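Local atomic coordinates of multicopper oxidase (Pseudomonas thermotolerans, PDB entry 6VOW), a protein that probably couples one-electron oxidation of laccase-type substrates at a copper site to reduction of dioxygen at a copper cluster. Residues P108-L113 / S361-P366; Y232-P237 / M266-A271; P237-R242 / R279-R284. One frame throughout, in Å; residues are numbered along the deposited sequence.

Interaction 1. Residues P108-L113 / S361-P366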
# COMPACT_ATOMS: atom_id res chain seq x y z
N PRO A 108 -12.10 11.02 -6.36
CA PRO A 108 -13.20 11.61 -7.08
C PRO A 108 -13.59 12.87 -6.40
O PRO A 108 -13.68 12.88 -5.17
CB PRO A 108 -14.31 10.55 -7.01
CG PRO A 108 -13.56 9.24 -6.87
CD PRO A 108 -12.39 9.62 -5.99
N TYR A 109 -13.74 13.92 -7.21
CA TYR A 109 -14.25 15.25 -6.83
C TYR A 109 -13.26 16.13 -6.08
O TYR A 109 -13.58 17.27 -5.71
CB TYR A 109 -15.61 15.14 -6.14
CG TYR A 109 -16.62 14.37 -6.98
CD1 TYR A 109 -17.26 14.96 -8.09
CD2 TYR A 109 -16.94 13.04 -6.65
CE1 TYR A 109 -18.18 14.24 -8.85
CE2 TYR A 109 -17.85 12.32 -7.39
CZ TYR A 109 -18.45 12.92 -8.48
OH TYR A 109 -19.33 12.18 -9.15
N VAL A 110 -12.05 15.62 -5.90
CA VAL A 110 -10.95 16.40 -5.33
C VAL A 110 -9.88 16.48 -6.40
O VAL A 110 -9.42 17.57 -6.68
CB VAL A 110 -10.45 15.71 -4.05
CG1 VAL A 110 -9.06 16.16 -3.62
CG2 VAL A 110 -11.49 15.93 -2.92
N SER A 111 -9.51 15.33 -6.99
CA SER A 111 -8.51 15.26 -8.07
C SER A 111 -9.15 15.47 -9.43
O SER A 111 -8.62 16.15 -10.26
CB SER A 111 -7.77 13.88 -8.20
OG SER A 111 -7.24 13.60 -9.61
N GLN A 112 -10.24 14.75 -9.65
CA GLN A 112 -10.84 14.55 -10.98
C GLN A 112 -12.29 14.14 -10.82
O GLN A 112 -12.77 13.84 -9.75
CB GLN A 112 -10.11 13.44 -11.76
CG GLN A 112 -10.21 12.07 -11.10
CD GLN A 112 -9.60 10.94 -11.91
OE1 GLN A 112 -10.16 10.53 -12.91
NE2 GLN A 112 -8.49 10.39 -11.42
N LEU A 113 -12.95 14.06 -11.94
CA LEU A 113 -14.22 13.41 -12.06
C LEU A 113 -13.98 11.95 -12.20
O LEU A 113 -13.01 11.57 -12.89
CB LEU A 113 -14.94 13.93 -13.31
CG LEU A 113 -15.23 15.42 -13.13
CD1 LEU A 113 -15.58 16.00 -14.48
CD2 LEU A 113 -16.34 15.62 -12.10
N SER A 361 -20.06 14.93 -1.32
CA SER A 361 -18.78 15.62 -1.57
C SER A 361 -18.35 16.62 -0.48
O SER A 361 -18.28 17.82 -0.70
CB SER A 361 -18.84 16.27 -2.90
OG SER A 361 -19.11 15.25 -3.84
N CYS A 362 -18.00 16.02 0.67
CA CYS A 362 -17.55 16.66 1.93
C CYS A 362 -16.00 16.78 2.09
O CYS A 362 -15.44 16.93 3.19
CB CYS A 362 -18.13 15.87 3.15
SG CYS A 362 -17.77 14.06 3.38
N ALA A 363 -15.29 16.74 0.96
CA ALA A 363 -13.89 17.14 0.91
C ALA A 363 -13.71 18.71 0.92
O ALA A 363 -12.59 19.24 1.01
CB ALA A 363 -13.22 16.48 -0.30
N GLU A 364 -14.83 19.44 0.91
CA GLU A 364 -14.87 20.91 1.04
C GLU A 364 -14.77 21.43 2.50
O GLU A 364 -14.54 22.61 2.71
CB GLU A 364 -16.14 21.44 0.35
CG GLU A 364 -16.31 20.92 -1.09
CD GLU A 364 -17.35 21.67 -1.89
OE1 GLU A 364 -18.54 21.39 -1.68
OE2 GLU A 364 -16.99 22.51 -2.74
N ARG A 365 -14.96 20.58 3.51
CA ARG A 365 -14.89 21.05 4.90
C ARG A 365 -13.74 20.35 5.57
O ARG A 365 -13.96 19.42 6.32
CB ARG A 365 -16.19 20.76 5.60
CG ARG A 365 -17.32 21.57 4.94
CD ARG A 365 -18.71 21.16 5.35
NE ARG A 365 -18.95 19.71 5.27
CZ ARG A 365 -18.75 18.83 6.26
NH1 ARG A 365 -18.26 19.25 7.44
NH2 ARG A 365 -19.02 17.54 6.08
N PRO A 366 -12.51 20.81 5.33
CA PRO A 366 -11.32 20.00 5.62
C PRO A 366 -10.94 20.01 7.12
O PRO A 366 -10.85 21.10 7.73
CB PRO A 366 -10.24 20.74 4.83
CG PRO A 366 -10.65 22.18 4.92
CD PRO A 366 -12.15 22.23 5.18
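Ser361 points its side chain across the gap at Tyr109, and its OG arrives obliquely beside the inner end of the phenol ring, 4.1 Å from Tyr109 CG. That is a van der Waals approach, near the CB-CG bond and not out by the tyrosine hydroxyl. On the tyrosine side, CG stands beside the backbone N and anti to the carbonyl carbon (chi1 -54°), which sends the ring past the serine so that its near end, CG and CD2, does the touching. Next along both loops, Val110 faces Ala363 with its CG2 branch turned to the alanine CB. The two methyls are modelled closer together than carbon atoms can sit, so the detail of this contact is doubtful.

The backbones stay apart: the nearest CA atoms, those of Val110 and Ala363, are 6.9 Å from each other, and side chains alone bridge the gap. Within residues 108-113 a short bond from Tyr109 N to Gln112 O (2.7 Å) spans the loop, and Ser111 OG is hydrogen-bonded to the carbonyl of Glu103. Tyr109 itself takes a left-handed backbone conformation, with phi 77°, on this exposed part of the loop.

Two lightly touching surface loops thus meet from parts of the chain 248 residues apart. One follows the strand carrying the copper-cluster ligands His94 and His96; the other precedes strand 368-370. Such a seam, with the Val110 side chain about 10 Å from the Cu-O-Cu unit, fits the interface between the first and last cupredoxin domains of a three-domain laccase.

Interaction 2. Residues Y232-P237 / M266-A271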
# COMPACT_ATOMS: atom_id res chain seq x y z
N TYR A 232 -0.79 -8.88 7.61
CA TYR A 232 -0.03 -10.11 7.57
C TYR A 232 1.17 -9.98 8.51
O TYR A 232 1.97 -9.07 8.38
CB TYR A 232 0.45 -10.35 6.20
CG TYR A 232 -0.67 -10.41 5.22
CD1 TYR A 232 -1.45 -11.55 5.09
CD2 TYR A 232 -0.91 -9.33 4.37
CE1 TYR A 232 -2.51 -11.57 4.18
CE2 TYR A 232 -1.91 -9.38 3.44
CZ TYR A 232 -2.71 -10.49 3.37
OH TYR A 232 -3.73 -10.47 2.44
N ARG A 233 1.23 -10.90 9.47
CA ARG A 233 2.28 -10.94 10.50
C ARG A 233 3.38 -11.72 9.90
O ARG A 233 3.55 -12.91 10.11
CB ARG A 233 1.76 -11.59 11.78
CG ARG A 233 0.64 -10.75 12.36
CD ARG A 233 0.28 -11.09 13.81
NE ARG A 233 0.06 -12.53 14.06
CZ ARG A 233 -0.93 -13.27 13.53
NH1 ARG A 233 -1.82 -12.76 12.65
NH2 ARG A 233 -1.01 -14.57 13.87
N LEU A 234 4.09 -11.04 9.02
CA LEU A 234 5.05 -11.74 8.14
C LEU A 234 6.24 -12.20 8.91
O LEU A 234 6.81 -11.47 9.71
CB LEU A 234 5.57 -10.79 7.03
CG LEU A 234 4.65 -10.28 5.94
CD1 LEU A 234 5.45 -9.40 4.99
CD2 LEU A 234 4.01 -11.40 5.16
N ASN A 235 6.65 -13.40 8.62
CA ASN A 235 7.77 -13.99 9.31
C ASN A 235 8.29 -14.97 8.32
O ASN A 235 7.51 -15.40 7.46
CB ASN A 235 7.35 -14.58 10.68
CG ASN A 235 6.34 -15.68 10.55
OD1 ASN A 235 5.12 -15.45 10.59
ND2 ASN A 235 6.82 -16.87 10.40
N LEU A 236 9.60 -15.22 8.36
CA LEU A 236 10.24 -16.16 7.36
C LEU A 236 11.25 -17.06 8.11
O LEU A 236 12.45 -16.80 8.09
CB LEU A 236 10.92 -15.35 6.25
CG LEU A 236 11.08 -15.89 4.82
CD1 LEU A 236 12.06 -14.94 4.10
CD2 LEU A 236 11.56 -17.31 4.75
N PRO A 237 10.76 -18.10 8.80
CA PRO A 237 11.67 -18.74 9.75
C PRO A 237 12.79 -19.37 9.05
O PRO A 237 12.58 -19.94 8.02
CB PRO A 237 10.81 -19.82 10.43
CG PRO A 237 9.43 -19.62 9.93
CD PRO A 237 9.48 -18.82 8.69
N MET A 266 0.62 -1.43 2.93
CA MET A 266 2.01 -1.35 3.25
C MET A 266 2.84 -2.23 2.38
O MET A 266 2.41 -3.23 1.85
CB MET A 266 2.25 -1.69 4.72
CG MET A 266 1.61 -0.63 5.63
SD MET A 266 1.70 -1.16 7.35
CE MET A 266 3.33 -0.74 7.87
N ARG A 267 4.08 -1.85 2.27
CA ARG A 267 5.02 -2.61 1.47
C ARG A 267 6.34 -2.65 2.17
O ARG A 267 6.67 -1.79 2.98
CB ARG A 267 5.20 -1.87 0.13
CG ARG A 267 3.97 -1.68 -0.70
CD ARG A 267 3.25 -0.39 -0.42
NE ARG A 267 4.00 0.86 -0.71
CZ ARG A 267 3.75 2.00 -0.08
NH1 ARG A 267 2.87 2.05 0.91
NH2 ARG A 267 4.44 3.07 -0.37
N ILE A 268 7.14 -3.61 1.79
CA ILE A 268 8.50 -3.68 2.25
C ILE A 268 9.35 -4.24 1.14
O ILE A 268 8.89 -5.01 0.29
CB ILE A 268 8.69 -4.63 3.50
CG1 ILE A 268 8.22 -6.10 3.28
CG2 ILE A 268 7.96 -4.06 4.68
CD1 ILE A 268 8.45 -6.93 4.51
N ASP A 269 10.62 -3.91 1.23
CA ASP A 269 11.63 -4.67 0.47
C ASP A 269 12.31 -5.47 1.53
O ASP A 269 12.83 -4.91 2.51
CB ASP A 269 12.67 -3.78 -0.10
CG ASP A 269 12.20 -3.06 -1.35
OD1 ASP A 269 11.69 -3.72 -2.27
OD2 ASP A 269 12.41 -1.83 -1.43
N LEU A 270 12.33 -6.77 1.30
CA LEU A 270 12.78 -7.72 2.22
C LEU A 270 13.89 -8.40 1.45
O LEU A 270 13.60 -9.09 0.45
CB LEU A 270 11.62 -8.66 2.61
CG LEU A 270 12.05 -9.78 3.57
CD1 LEU A 270 12.86 -9.25 4.74
CD2 LEU A 270 10.93 -10.60 4.11
N ALA A 271 15.14 -8.12 1.80
CA ALA A 271 16.26 -8.86 1.16
C ALA A 271 16.54 -10.13 1.88
O ALA A 271 16.77 -10.10 3.12
CB ALA A 271 17.51 -8.07 1.14
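Asp269 OD1 is gripped by two sound partners, a salt bridge from Arg220 NE and a hydrogen bond from Asn132 ND2, with Arg222 NH1 adding a long, weak ion pair. This polar cluster lies on one face of strand 267-271; the other face supplies the contact with residues 232-237, a piece of the hydrophobic core of a cupredoxin-like beta sandwich. The two segments belong to different sheets of that sandwich and share no hydrogen bond. Leu236 and Leu270, whose CA atoms are 10.2 Å apart, give the spacing of the layers here, and apolar side chains fill it.

Leu234 and Ile268 reach toward each other and meet tip to tip, CD1 of Leu234 lying 3.9 Å from CD1 of Ile268. Both chains are fully extended at their second torsion. In Ile268, CG1 sits between the backbone N and the carbonyl carbon (chi1 57°), a less roomy setting that nevertheless directs CD1 straight at the facing sheet. Leu243 and Leu246 of the neighbouring strand and Tyr260 of the opposite sheet close in around this isoleucine.

Alternation along strand 267-271 explains the division of labour: Ile268 and Leu270 turn inward, while Arg267 salt-bridges Asp413 and donates from NE to the carbonyl of Asn132. On the partner segment, Arg233 is the centre of an inverse gamma turn, closed by a weak bond from Leu234 N to Tyr232 O at 3.0 Å. Leu234, the last residue of the turn, carries the closest contact. Farther along, the two segments meet again more loosely, Leu236 CD1 approaching Leu270 CD2 to 4.5 Å.

Interaction 3. Residues P237-R242 / R279-R284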
# COMPACT_ATOMS: atom_id res chain seq x y z
N PRO A 237 10.76 -18.10 8.80
CA PRO A 237 11.67 -18.74 9.75
C PRO A 237 12.79 -19.37 9.05
O PRO A 237 12.58 -19.94 8.02
CB PRO A 237 10.81 -19.82 10.43
CG PRO A 237 9.43 -19.62 9.93
CD PRO A 237 9.48 -18.82 8.69
N GLY A 238 13.99 -19.26 9.59
CA GLY A 238 15.15 -19.94 8.94
C GLY A 238 16.05 -19.05 8.09
O GLY A 238 17.24 -19.13 8.17
N ALA A 239 15.48 -18.22 7.24
CA ALA A 239 16.27 -17.48 6.26
C ALA A 239 16.84 -16.27 6.94
O ALA A 239 16.27 -15.82 7.94
CB ALA A 239 15.41 -17.06 5.09
N GLU A 240 17.97 -15.76 6.44
CA GLU A 240 18.50 -14.44 6.86
C GLU A 240 17.76 -13.45 6.04
O GLU A 240 17.92 -13.47 4.83
CB GLU A 240 19.94 -14.21 6.43
CG GLU A 240 21.01 -14.68 7.36
CD GLU A 240 22.30 -14.13 6.85
OE1 GLU A 240 22.73 -14.64 5.78
OE2 GLU A 240 22.81 -13.15 7.48
N ALA A 241 17.01 -12.57 6.67
CA ALA A 241 16.20 -11.61 5.93
C ALA A 241 16.38 -10.23 6.55
O ALA A 241 16.44 -10.09 7.77
CB ALA A 241 14.73 -12.06 5.88
N ARG A 242 16.57 -9.25 5.69
CA ARG A 242 16.81 -7.88 6.14
C ARG A 242 15.85 -6.93 5.49
O ARG A 242 15.60 -6.98 4.35
CB ARG A 242 18.23 -7.47 5.79
CG ARG A 242 19.21 -8.18 6.66
CD ARG A 242 20.62 -7.96 6.20
NE ARG A 242 21.53 -8.10 7.32
CZ ARG A 242 22.22 -7.10 7.91
NH1 ARG A 242 22.14 -5.82 7.50
NH2 ARG A 242 23.01 -7.39 8.95
N ARG A 279 16.70 -26.19 -0.73
CA ARG A 279 16.01 -25.71 0.51
C ARG A 279 14.76 -24.95 0.12
O ARG A 279 14.62 -24.42 -0.99
CB ARG A 279 16.89 -24.78 1.36
CG ARG A 279 18.15 -25.41 1.94
CD ARG A 279 17.91 -26.43 3.02
NE ARG A 279 19.18 -26.77 3.70
CZ ARG A 279 19.65 -26.25 4.85
NH1 ARG A 279 19.00 -25.32 5.58
NH2 ARG A 279 20.82 -26.69 5.30
N GLU A 280 13.84 -24.92 1.07
CA GLU A 280 12.50 -24.42 0.82
C GLU A 280 12.21 -23.74 2.12
O GLU A 280 12.41 -24.31 3.20
CB GLU A 280 11.60 -25.60 0.55
CG GLU A 280 10.16 -25.28 0.44
CD GLU A 280 9.22 -26.42 0.90
OE1 GLU A 280 8.36 -26.21 1.85
OE2 GLU A 280 9.32 -27.52 0.29
N LEU A 281 11.86 -22.47 2.02
CA LEU A 281 11.59 -21.67 3.18
C LEU A 281 10.17 -21.21 3.10
O LEU A 281 9.67 -20.92 1.98
CB LEU A 281 12.46 -20.43 3.19
CG LEU A 281 13.98 -20.50 3.36
CD1 LEU A 281 14.55 -21.90 3.27
CD2 LEU A 281 14.62 -19.57 2.33
N PRO A 282 9.51 -21.10 4.25
CA PRO A 282 8.11 -20.68 4.15
C PRO A 282 7.97 -19.24 4.55
O PRO A 282 8.47 -18.82 5.58
CB PRO A 282 7.42 -21.64 5.13
CG PRO A 282 8.52 -22.12 6.06
CD PRO A 282 9.81 -21.55 5.62
N LEU A 283 7.35 -18.45 3.68
CA LEU A 283 6.98 -17.11 4.06
C LEU A 283 5.61 -17.25 4.71
O LEU A 283 4.74 -17.89 4.16
CB LEU A 283 6.96 -16.18 2.82
CG LEU A 283 6.52 -14.76 3.13
CD1 LEU A 283 7.58 -14.02 3.90
CD2 LEU A 283 6.21 -14.08 1.86
N ARG A 284 5.43 -16.66 5.88
CA ARG A 284 4.24 -16.92 6.65
C ARG A 284 3.55 -15.72 7.15
O ARG A 284 4.18 -14.69 7.52
CB ARG A 284 4.63 -17.74 7.91
CG ARG A 284 5.25 -19.05 7.50
CD ARG A 284 5.38 -20.12 8.57
NE ARG A 284 5.87 -19.58 9.80
CZ ARG A 284 5.79 -20.18 10.98
NH1 ARG A 284 5.32 -21.40 11.11
NH2 ARG A 284 6.28 -19.57 12.04
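The turn at 237-239 passes over strand 280-284 without any hydrogen bond between them, the nearest CA atoms being those of Pro237 and Pro282 at 6.9 Å. It belongs to a beta-sandwich crossover: the chain leaves strand 232-235 in one sheet and enters strand 240-246 in the other, at the surface of what is probably a cupredoxin-like domain. Gly238 suits the bend, since at its phi of 101° and psi of -46° a CB would jam against the carbonyl O of Pro237.

Pro237 does most of the touching. Its ring leans over the strand and brings CD to 3.3 Å from the carbonyl O of Pro282, a close CH-to-oxygen approach, while the same CD lies 4.1 Å from Pro282 CD. The next corner of the ring, CG, rests over one face of the Arg284 guanidinium. The arginine chain bends at its third torsion (chi3 -44°), folding the flat group back beneath the proline, and the two side chains cross at about a right angle. A flat cation is thereby covered on one side by an aliphatic ring, in a rather exposed position.

Beyond the glycine, Ala239 directs its CB toward Leu281, joining the loop to the strand 280-284 side of the sandwich. Leu281, which is buried, is also packed against Leu236 and Pro275; Ala239 in turn touches Val272 of the sheet it is about to join. Across this apolar meeting, Ala239 CB lies 3.8 Å from CD2 of Leu281.

Overall arrangement
From the N terminus, the chain first lays down residues 108-113, which wait almost 250 residues for 361-366; interaction 1 therefore closes a very long loop and joins the early and late cupredoxin regions. Within that loop lie the other two contacts. Interaction 2 closes a loop of 28 residues and interaction 3 one of 36; because their segments alternate along the chain, they cross, sharing Pro237 as the point where one segment passes into the next. Together they fasten both layers of the middle beta sandwich, interaction 2 in its interior and interaction 3 at its surface, with centres 10 Å apart. Interaction 1 lies on the opposite side of the chain's centre.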